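Local coordinates for protein peptide ABC transporter permease (Staphylococcus hominis, PDB 6EXS) that probably carries peptides, including a thioalcohol-conjugated dipeptide that is a precursor of human underarm malodour, across the bacterial membrane as a POT-family transporter of the major facilitator superfamily, at residues F41-A46 and L52-T57; T270-K275 and G280-V285; I289-L294 and P362-K367. One frame throughout, in Å; residues are numbered along the deposited sequence.

Interaction 1 of 3, residues F41-A46 and L52-T57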
# COMPACT_ATOMS: atom_id res chain seq x y z
N PHE A 41 -6.96 -16.50 -0.31
CA PHE A 41 -7.31 -17.91 -0.49
C PHE A 41 -7.62 -18.59 0.83
O PHE A 41 -8.62 -19.30 0.91
CB PHE A 41 -6.23 -18.66 -1.28
CG PHE A 41 -5.92 -17.93 -2.56
CD1 PHE A 41 -6.87 -17.82 -3.57
CD2 PHE A 41 -4.70 -17.27 -2.72
CE1 PHE A 41 -6.60 -17.10 -4.72
CE2 PHE A 41 -4.42 -16.57 -3.89
CZ PHE A 41 -5.38 -16.46 -4.87
N TYR A 42 -6.82 -18.31 1.88
CA TYR A 42 -7.04 -18.84 3.22
C TYR A 42 -8.44 -18.47 3.74
O TYR A 42 -9.09 -19.30 4.35
CB TYR A 42 -5.96 -18.30 4.17
CG TYR A 42 -6.15 -18.68 5.62
CD1 TYR A 42 -6.21 -20.02 6.00
CD2 TYR A 42 -6.22 -17.72 6.62
CE1 TYR A 42 -6.33 -20.39 7.34
CE2 TYR A 42 -6.34 -18.07 7.96
CZ TYR A 42 -6.40 -19.41 8.32
OH TYR A 42 -6.52 -19.77 9.64
N MET A 43 -8.92 -17.23 3.47
CA MET A 43 -10.24 -16.77 3.89
C MET A 43 -11.43 -17.46 3.16
O MET A 43 -12.32 -17.97 3.85
CB MET A 43 -10.35 -15.25 3.77
CG MET A 43 -9.53 -14.52 4.80
SD MET A 43 -9.89 -12.76 4.85
CE MET A 43 -9.01 -12.20 3.42
N TYR A 44 -11.47 -17.44 1.80
CA TYR A 44 -12.63 -17.99 1.10
C TYR A 44 -12.53 -19.48 0.77
O TYR A 44 -13.57 -20.08 0.46
CB TYR A 44 -13.02 -17.16 -0.14
CG TYR A 44 -12.30 -17.49 -1.43
CD1 TYR A 44 -11.07 -16.93 -1.73
CD2 TYR A 44 -12.90 -18.30 -2.40
CE1 TYR A 44 -10.41 -17.20 -2.92
CE2 TYR A 44 -12.26 -18.56 -3.61
CZ TYR A 44 -11.01 -18.02 -3.86
OH TYR A 44 -10.35 -18.27 -5.04
N PHE A 45 -11.34 -20.11 0.90
CA PHE A 45 -11.25 -21.56 0.67
C PHE A 45 -12.06 -22.27 1.77
O PHE A 45 -12.11 -21.78 2.91
CB PHE A 45 -9.79 -22.08 0.64
CG PHE A 45 -8.99 -21.92 -0.65
CD1 PHE A 45 -9.44 -21.09 -1.67
CD2 PHE A 45 -7.77 -22.58 -0.81
CE1 PHE A 45 -8.69 -20.94 -2.85
CE2 PHE A 45 -7.03 -22.44 -1.99
CZ PHE A 45 -7.49 -21.62 -3.00
N ALA A 46 -12.74 -23.38 1.41
CA ALA A 46 -13.57 -24.17 2.32
C ALA A 46 -12.78 -24.70 3.53
O ALA A 46 -11.55 -24.82 3.45
CB ALA A 46 -14.21 -25.32 1.57
N LEU A 52 -10.91 -20.72 5.87
CA LEU A 52 -11.86 -20.23 6.89
C LEU A 52 -13.33 -20.33 6.46
O LEU A 52 -14.22 -20.18 7.30
CB LEU A 52 -11.51 -18.81 7.38
CG LEU A 52 -10.23 -18.65 8.21
CD1 LEU A 52 -9.94 -17.17 8.52
CD2 LEU A 52 -10.29 -19.43 9.52
N GLY A 53 -13.57 -20.61 5.18
CA GLY A 53 -14.90 -20.78 4.61
C GLY A 53 -15.76 -19.53 4.62
O GLY A 53 -16.99 -19.64 4.58
N ILE A 54 -15.13 -18.35 4.66
CA ILE A 54 -15.77 -17.03 4.63
C ILE A 54 -16.35 -16.79 3.22
O ILE A 54 -15.76 -17.23 2.23
CB ILE A 54 -14.72 -15.91 5.01
CG1 ILE A 54 -14.18 -16.10 6.45
CG2 ILE A 54 -15.27 -14.48 4.82
CD1 ILE A 54 -12.86 -15.30 6.76
N ASP A 55 -17.47 -16.07 3.15
CA ASP A 55 -18.12 -15.66 1.90
C ASP A 55 -17.09 -14.96 1.03
O ASP A 55 -16.34 -14.11 1.53
CB ASP A 55 -19.29 -14.70 2.22
CG ASP A 55 -19.85 -13.94 1.04
OD1 ASP A 55 -20.12 -14.58 -0.01
OD2 ASP A 55 -20.05 -12.71 1.16
N LYS A 56 -17.03 -15.33 -0.25
CA LYS A 56 -16.09 -14.78 -1.24
C LYS A 56 -16.07 -13.24 -1.25
O LYS A 56 -15.00 -12.67 -1.15
CB LYS A 56 -16.35 -15.36 -2.63
CG LYS A 56 -15.11 -15.45 -3.51
CD LYS A 56 -15.38 -16.20 -4.81
CE LYS A 56 -15.85 -15.28 -5.91
NZ LYS A 56 -16.41 -16.05 -7.06
N THR A 57 -17.25 -12.58 -1.30
CA THR A 57 -17.41 -11.12 -1.32
C THR A 57 -16.85 -10.51 -0.03
O THR A 57 -16.08 -9.54 -0.11
CB THR A 57 -18.86 -10.74 -1.64
OG1 THR A 57 -19.10 -11.03 -3.02
CG2 THR A 57 -19.17 -9.26 -1.39
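The C-terminal end of helix 16-44 and the chain leading into helix 56-72 meet where a short loop connects the two helices, and Tyr42, Met43 and Phe45 offer carbonyls to the backbone of Leu52, Gly53 and Ile54. In the last turn of a helix carbonyl oxygens lack the amide four residues on, and the returning loop supplies donors in its place. Leu52 N bonds to Tyr42 O at 2.8 Å, and Ile54 N reaches Met43 O at 2.9 Å. Phe45, the first residue to leave helical geometry, accepts a third bond from Gly53 N at 2.9 Å. Glycine suits position 53 because its phi is positive (65°). The backbones run close here, with the CA atoms of Gly53 and Ala46 4.3 Å apart.

Side chains close the sides of the turn. A chi1 of 175° swings the Tyr42 ring away from its backbone N and brings its end nearer Leu52, whose branched end lies over one ring face, CG 4.2 Å from the Tyr42 centroid in a CH-pi contact. Next to it, the CD1 methyl of Ile54 touches Met43 CB and CG. Tyr44 and Lys56 run side by side in the same direction: Lys56 CG sits 4.2 Å from the Tyr44 ring centroid, while Tyr44 CA-H points at Ile54 O. A long aliphatic chain serves well here: its methylenes lie against the ring obliquely and off-centre, while NZ goes on to a salt bridge with Glu315 on helix 309-316.

Leu52 and Ile54 also pack on Leu111 and Leu114 of helix 110-137, and Phe182 meets the Tyr42 ring edge-to-face. The chemistry thus divides the work: three main-chain bonds engage two carbonyls of the last helical turn and that of Phe45 just beyond it, fixing the loop's path, whereas apolar and CH-pi contacts line the flanks.

Interaction 2 of 3, residues T270-K275 and G280-V285; sequences TMLRSK and GERSRV. Unlike the reference sequence in segment 280-285: Gly280 (reference Val).
Arg282 reaches across from helix 279-302 to the end of helix 249-273 and gives its NE hydrogen to Leu272 O, 2.8 Å away in an almost straight bond (170° at the hydrogen). The oxygen lies close to the guanidinium plane, yet seen from the acceptor the donor stands well above the carbonyl plane. Ser274 O also faces the guanidinium edge, 2.8 Å from Arg282 NH2, although the angle is too poor for a hydrogen bond. Two carbonyl oxygens near the end of helix 249-273 would probably favour a positive group, and arginine suits the place because its flat end can face both along one edge.

The stem of the same side chain supplies the next layer. An extended start (chi1 -174°) carries the chain across, and a bend at chi3 turns the guanidinium toward the Leu272 carbonyl. On the way, Arg282 CG passes 3.7 Å from Leu272 CD2, the two side chains crossing at a slant. Val285, one turn further along, points at the other segment; its CG1 methyl lies 3.9 Å from Leu272 CD2 and 4.1 Å from Met271 CB. The leucine and the valine slide past each other in opposite directions, compact branched groups that pack between the two helices.

A long, weak ion pair of Arg282 NH1 with Asp279 OD1 may offset a little of the charge. The contact joins two consecutive helices, 249-273 and 279-302, just beside the short turn that links them. Met271 and Ser274 rest on Phe429, and Met271 continues onto Met433 and Val436, so that helix 430-451 and the loop preceding it border this hairpin of helices.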
# COMPACT_ATOMS: atom_id res chain seq x y z
N THR A 270 -8.33 22.00 5.36
CA THR A 270 -7.36 22.58 6.31
C THR A 270 -6.27 23.39 5.61
O THR A 270 -5.90 24.46 6.09
CB THR A 270 -6.76 21.46 7.20
OG1 THR A 270 -7.81 20.81 7.91
CG2 THR A 270 -5.72 21.98 8.18
N MET A 271 -5.76 22.89 4.47
CA MET A 271 -4.72 23.54 3.68
C MET A 271 -5.21 24.77 2.94
O MET A 271 -4.52 25.79 2.94
CB MET A 271 -4.02 22.54 2.75
CG MET A 271 -3.07 21.63 3.48
SD MET A 271 -1.98 20.71 2.39
CE MET A 271 -3.02 19.31 2.00
N LEU A 272 -6.41 24.70 2.33
CA LEU A 272 -7.00 25.83 1.60
C LEU A 272 -7.51 26.94 2.54
O LEU A 272 -7.73 28.06 2.08
CB LEU A 272 -8.14 25.36 0.65
CG LEU A 272 -7.78 24.49 -0.57
CD1 LEU A 272 -9.03 23.85 -1.14
CD2 LEU A 272 -7.06 25.29 -1.66
N ARG A 273 -7.68 26.62 3.84
CA ARG A 273 -8.19 27.55 4.87
C ARG A 273 -7.11 28.12 5.80
O ARG A 273 -7.40 29.08 6.53
CB ARG A 273 -9.31 26.88 5.68
CG ARG A 273 -10.70 27.17 5.15
CD ARG A 273 -11.74 26.16 5.62
NE ARG A 273 -11.79 26.01 7.07
CZ ARG A 273 -12.59 26.70 7.88
NH1 ARG A 273 -13.41 27.62 7.38
NH2 ARG A 273 -12.57 26.48 9.19
N SER A 274 -5.89 27.55 5.78
CA SER A 274 -4.77 27.98 6.62
C SER A 274 -4.35 29.44 6.40
O SER A 274 -4.41 29.94 5.28
CB SER A 274 -3.58 27.05 6.44
OG SER A 274 -2.58 27.30 7.42
N LYS A 275 -3.94 30.11 7.49
CA LYS A 275 -3.49 31.51 7.51
C LYS A 275 -2.02 31.62 7.06
O LYS A 275 -1.62 32.66 6.52
CB LYS A 275 -3.65 32.12 8.91
CG LYS A 275 -5.09 32.14 9.44
CD LYS A 275 -5.16 32.02 10.97
CE LYS A 275 -5.18 30.58 11.45
NZ LYS A 275 -5.14 30.48 12.94
N GLY A 280 -0.18 31.63 -3.61
CA GLY A 280 0.58 30.87 -4.59
C GLY A 280 0.71 29.42 -4.17
O GLY A 280 0.67 28.52 -5.01
N GLU A 281 0.86 29.19 -2.84
CA GLU A 281 0.94 27.87 -2.21
C GLU A 281 -0.46 27.22 -2.21
O GLU A 281 -0.57 26.00 -2.31
CB GLU A 281 1.47 27.98 -0.77
CG GLU A 281 2.98 28.15 -0.66
CD GLU A 281 3.59 27.97 0.72
OE1 GLU A 281 2.95 28.38 1.72
OE2 GLU A 281 4.72 27.44 0.80
N ARG A 282 -1.51 28.06 -2.09
CA ARG A 282 -2.92 27.68 -2.10
C ARG A 282 -3.32 27.23 -3.50
O ARG A 282 -4.10 26.29 -3.64
CB ARG A 282 -3.79 28.87 -1.63
CG ARG A 282 -5.27 28.55 -1.47
CD ARG A 282 -6.04 29.70 -0.84
NE ARG A 282 -5.91 29.69 0.62
CZ ARG A 282 -5.12 30.50 1.31
NH1 ARG A 282 -4.37 31.40 0.69
NH2 ARG A 282 -5.07 30.42 2.63
N SER A 283 -2.76 27.90 -4.54
CA SER A 283 -3.01 27.57 -5.94
C SER A 283 -2.47 26.20 -6.35
O SER A 283 -3.08 25.53 -7.18
CB SER A 283 -2.48 28.67 -6.86
OG SER A 283 -3.49 29.63 -7.09
N ARG A 284 -1.34 25.77 -5.74
CA ARG A 284 -0.74 24.46 -5.99
C ARG A 284 -1.54 23.35 -5.30
O ARG A 284 -1.54 22.21 -5.78
CB ARG A 284 0.73 24.43 -5.53
CG ARG A 284 1.67 25.29 -6.37
CD ARG A 284 3.12 25.16 -5.92
NE ARG A 284 3.30 25.51 -4.51
CZ ARG A 284 4.45 25.44 -3.86
NH1 ARG A 284 5.55 25.04 -4.48
NH2 ARG A 284 4.52 25.77 -2.57
N VAL A 285 -2.22 23.67 -4.16
CA VAL A 285 -3.07 22.75 -3.39
C VAL A 285 -4.31 22.39 -4.24
O VAL A 285 -4.60 21.20 -4.39
CB VAL A 285 -3.45 23.32 -1.99
CG1 VAL A 285 -4.49 22.44 -1.28
CG2 VAL A 285 -2.21 23.49 -1.12

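Interaction 3 of 3, residues I289-L294 and P362-K367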
# COMPACT_ATOMS: atom_id res chain seq x y z
N ILE A 289 -5.87 18.58 -6.39
CA ILE A 289 -7.20 17.96 -6.34
C ILE A 289 -7.45 17.05 -7.59
O ILE A 289 -7.77 15.88 -7.35
CB ILE A 289 -8.34 19.01 -6.10
CG1 ILE A 289 -8.26 19.57 -4.66
CG2 ILE A 289 -9.73 18.42 -6.38
CD1 ILE A 289 -8.93 20.94 -4.44
N PRO A 290 -7.25 17.48 -8.87
CA PRO A 290 -7.46 16.55 -10.00
C PRO A 290 -6.48 15.38 -9.99
O PRO A 290 -6.89 14.26 -10.32
CB PRO A 290 -7.26 17.43 -11.24
CG PRO A 290 -7.40 18.82 -10.76
CD PRO A 290 -6.87 18.82 -9.38
N LEU A 291 -5.21 15.62 -9.56
CA LEU A 291 -4.17 14.59 -9.41
C LEU A 291 -4.57 13.57 -8.32
O LEU A 291 -4.21 12.39 -8.44
CB LEU A 291 -2.80 15.22 -9.08
CG LEU A 291 -2.13 16.09 -10.16
CD1 LEU A 291 -1.07 16.98 -9.56
CD2 LEU A 291 -1.50 15.24 -11.24
N PHE A 292 -5.34 14.01 -7.29
CA PHE A 292 -5.85 13.15 -6.22
C PHE A 292 -6.89 12.16 -6.78
O PHE A 292 -6.83 10.97 -6.47
CB PHE A 292 -6.42 13.96 -5.02
CG PHE A 292 -6.81 13.07 -3.86
CD1 PHE A 292 -8.06 12.46 -3.81
CD2 PHE A 292 -5.90 12.79 -2.84
CE1 PHE A 292 -8.39 11.58 -2.78
CE2 PHE A 292 -6.23 11.91 -1.81
CZ PHE A 292 -7.47 11.30 -1.79
N ILE A 293 -7.85 12.67 -7.60
CA ILE A 293 -8.89 11.88 -8.28
C ILE A 293 -8.20 10.87 -9.23
O ILE A 293 -8.47 9.68 -9.11
CB ILE A 293 -9.94 12.78 -9.02
CG1 ILE A 293 -10.45 13.97 -8.15
CG2 ILE A 293 -11.12 11.95 -9.57
CD1 ILE A 293 -11.19 13.64 -6.78
N LEU A 294 -7.28 11.35 -10.11
CA LEU A 294 -6.54 10.49 -11.03
C LEU A 294 -5.78 9.39 -10.31
O LEU A 294 -5.83 8.22 -10.74
CB LEU A 294 -5.60 11.30 -11.95
CG LEU A 294 -6.24 12.18 -13.05
CD1 LEU A 294 -5.17 12.86 -13.88
CD2 LEU A 294 -7.15 11.39 -13.97
N PRO A 362 6.67 14.85 -20.38
CA PRO A 362 5.28 15.15 -20.00
C PRO A 362 5.17 15.64 -18.56
O PRO A 362 5.97 15.26 -17.71
CB PRO A 362 4.57 13.81 -20.19
CG PRO A 362 5.63 12.79 -20.07
CD PRO A 362 6.84 13.41 -20.68
N SER A 363 4.16 16.49 -18.31
CA SER A 363 3.89 17.06 -17.00
C SER A 363 3.27 16.04 -16.03
O SER A 363 2.92 14.93 -16.42
CB SER A 363 2.99 18.29 -17.14
OG SER A 363 1.67 17.94 -17.55
N LEU A 364 3.15 16.44 -14.75
CA LEU A 364 2.58 15.66 -13.65
C LEU A 364 1.17 15.18 -14.02
O LEU A 364 0.86 13.99 -13.89
CB LEU A 364 2.53 16.56 -12.40
CG LEU A 364 3.16 16.03 -11.11
CD1 LEU A 364 3.59 17.18 -10.22
CD2 LEU A 364 2.19 15.15 -10.36
N ALA A 365 0.34 16.11 -14.55
CA ALA A 365 -1.04 15.89 -14.97
C ALA A 365 -1.14 14.91 -16.14
O ALA A 365 -2.01 14.05 -16.11
CB ALA A 365 -1.70 17.21 -15.33
N ILE A 366 -0.24 15.02 -17.15
CA ILE A 366 -0.21 14.13 -18.31
C ILE A 366 0.22 12.70 -17.89
O ILE A 366 -0.45 11.74 -18.28
CB ILE A 366 0.62 14.70 -19.50
CG1 ILE A 366 0.05 16.06 -19.98
CG2 ILE A 366 0.70 13.72 -20.68
CD1 ILE A 366 1.05 16.97 -20.78
N LYS A 367 1.29 12.59 -17.06
CA LYS A 367 1.82 11.31 -16.54
C LYS A 367 0.77 10.53 -15.76
O LYS A 367 0.63 9.32 -15.97
CB LYS A 367 3.07 11.54 -15.67
CG LYS A 367 4.33 11.86 -16.45
CD LYS A 367 5.53 11.90 -15.53
CE LYS A 367 6.80 12.34 -16.21
NZ LYS A 367 7.95 12.28 -15.28
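Leu291 and Leu364 set their side chains at about a right angle, and this crossing is the side-chain contact between helix 279-302 and the start of helix 364-389, with Ala365 covered to much the same extent as Leu364. Leu291 points its CB toward the other segment, with CG anti to its own carbonyl carbon (chi1 -67°), and turns both methyls to the partner. The CD2 methyl of Leu364 faces the pair, 3.8 Å from Leu291 CD2 and equally close to Leu291 CD1. The leucine of helix 364-389 starts out alongside the interface and bends its end inward.

Leu291 CD2 also presses on the backbone, lying 3.8 Å from Leu364 O and as close to Ala365 CA. The small side chain of Ala365 suits this place, because a leucine methyl can come right up to the main chain beside it. One turn further, Leu294 likewise aims at the partner and brings CD1 to 4.0 Å from Ala365 O, a contact that is purely van der Waals. Branched aliphatic chains serve on this buried face, where they meet without needing any polar exchange.

Pro290, whose nitrogen cannot donate, marks a kink in helix 279-302 immediately before Leu291, and Ser363 occupies the N-cap position of helix 364-389. Ala365 O has its polar partner in Ser369 OG of its own helix. Further along the two helices, Leu294 O accepts a hydrogen bond from Thr372 OG1, while Phe368 adds to the packing on Leu291 and Leu294. Helix 460-479 covers Leu294 through Thr475 and Ile478, and helix 482-485 lies on Ala365.

How the interactions relate
Interactions 2 and 3 share helix 279-302: its first turns pair with helix 249-273, and the turns that follow pack on helix 364-389, with contact centres about 18 Å apart. The same helix continues to Gln302 of the peptide pocket, so both contacts belong to a helix that reaches the ligand. Interaction 1 lies on the opposite side of the chain's centre, about 46 Å from interaction 2 and 37 Å from interaction 3, centre to centre. Its Met43 side chain is about 13 Å from the bound conjugated peptide, and helix 16-44 also carries the pocket residue Tyr33. Interactions 2 and 3 adjoin in sequence but do not otherwise touch.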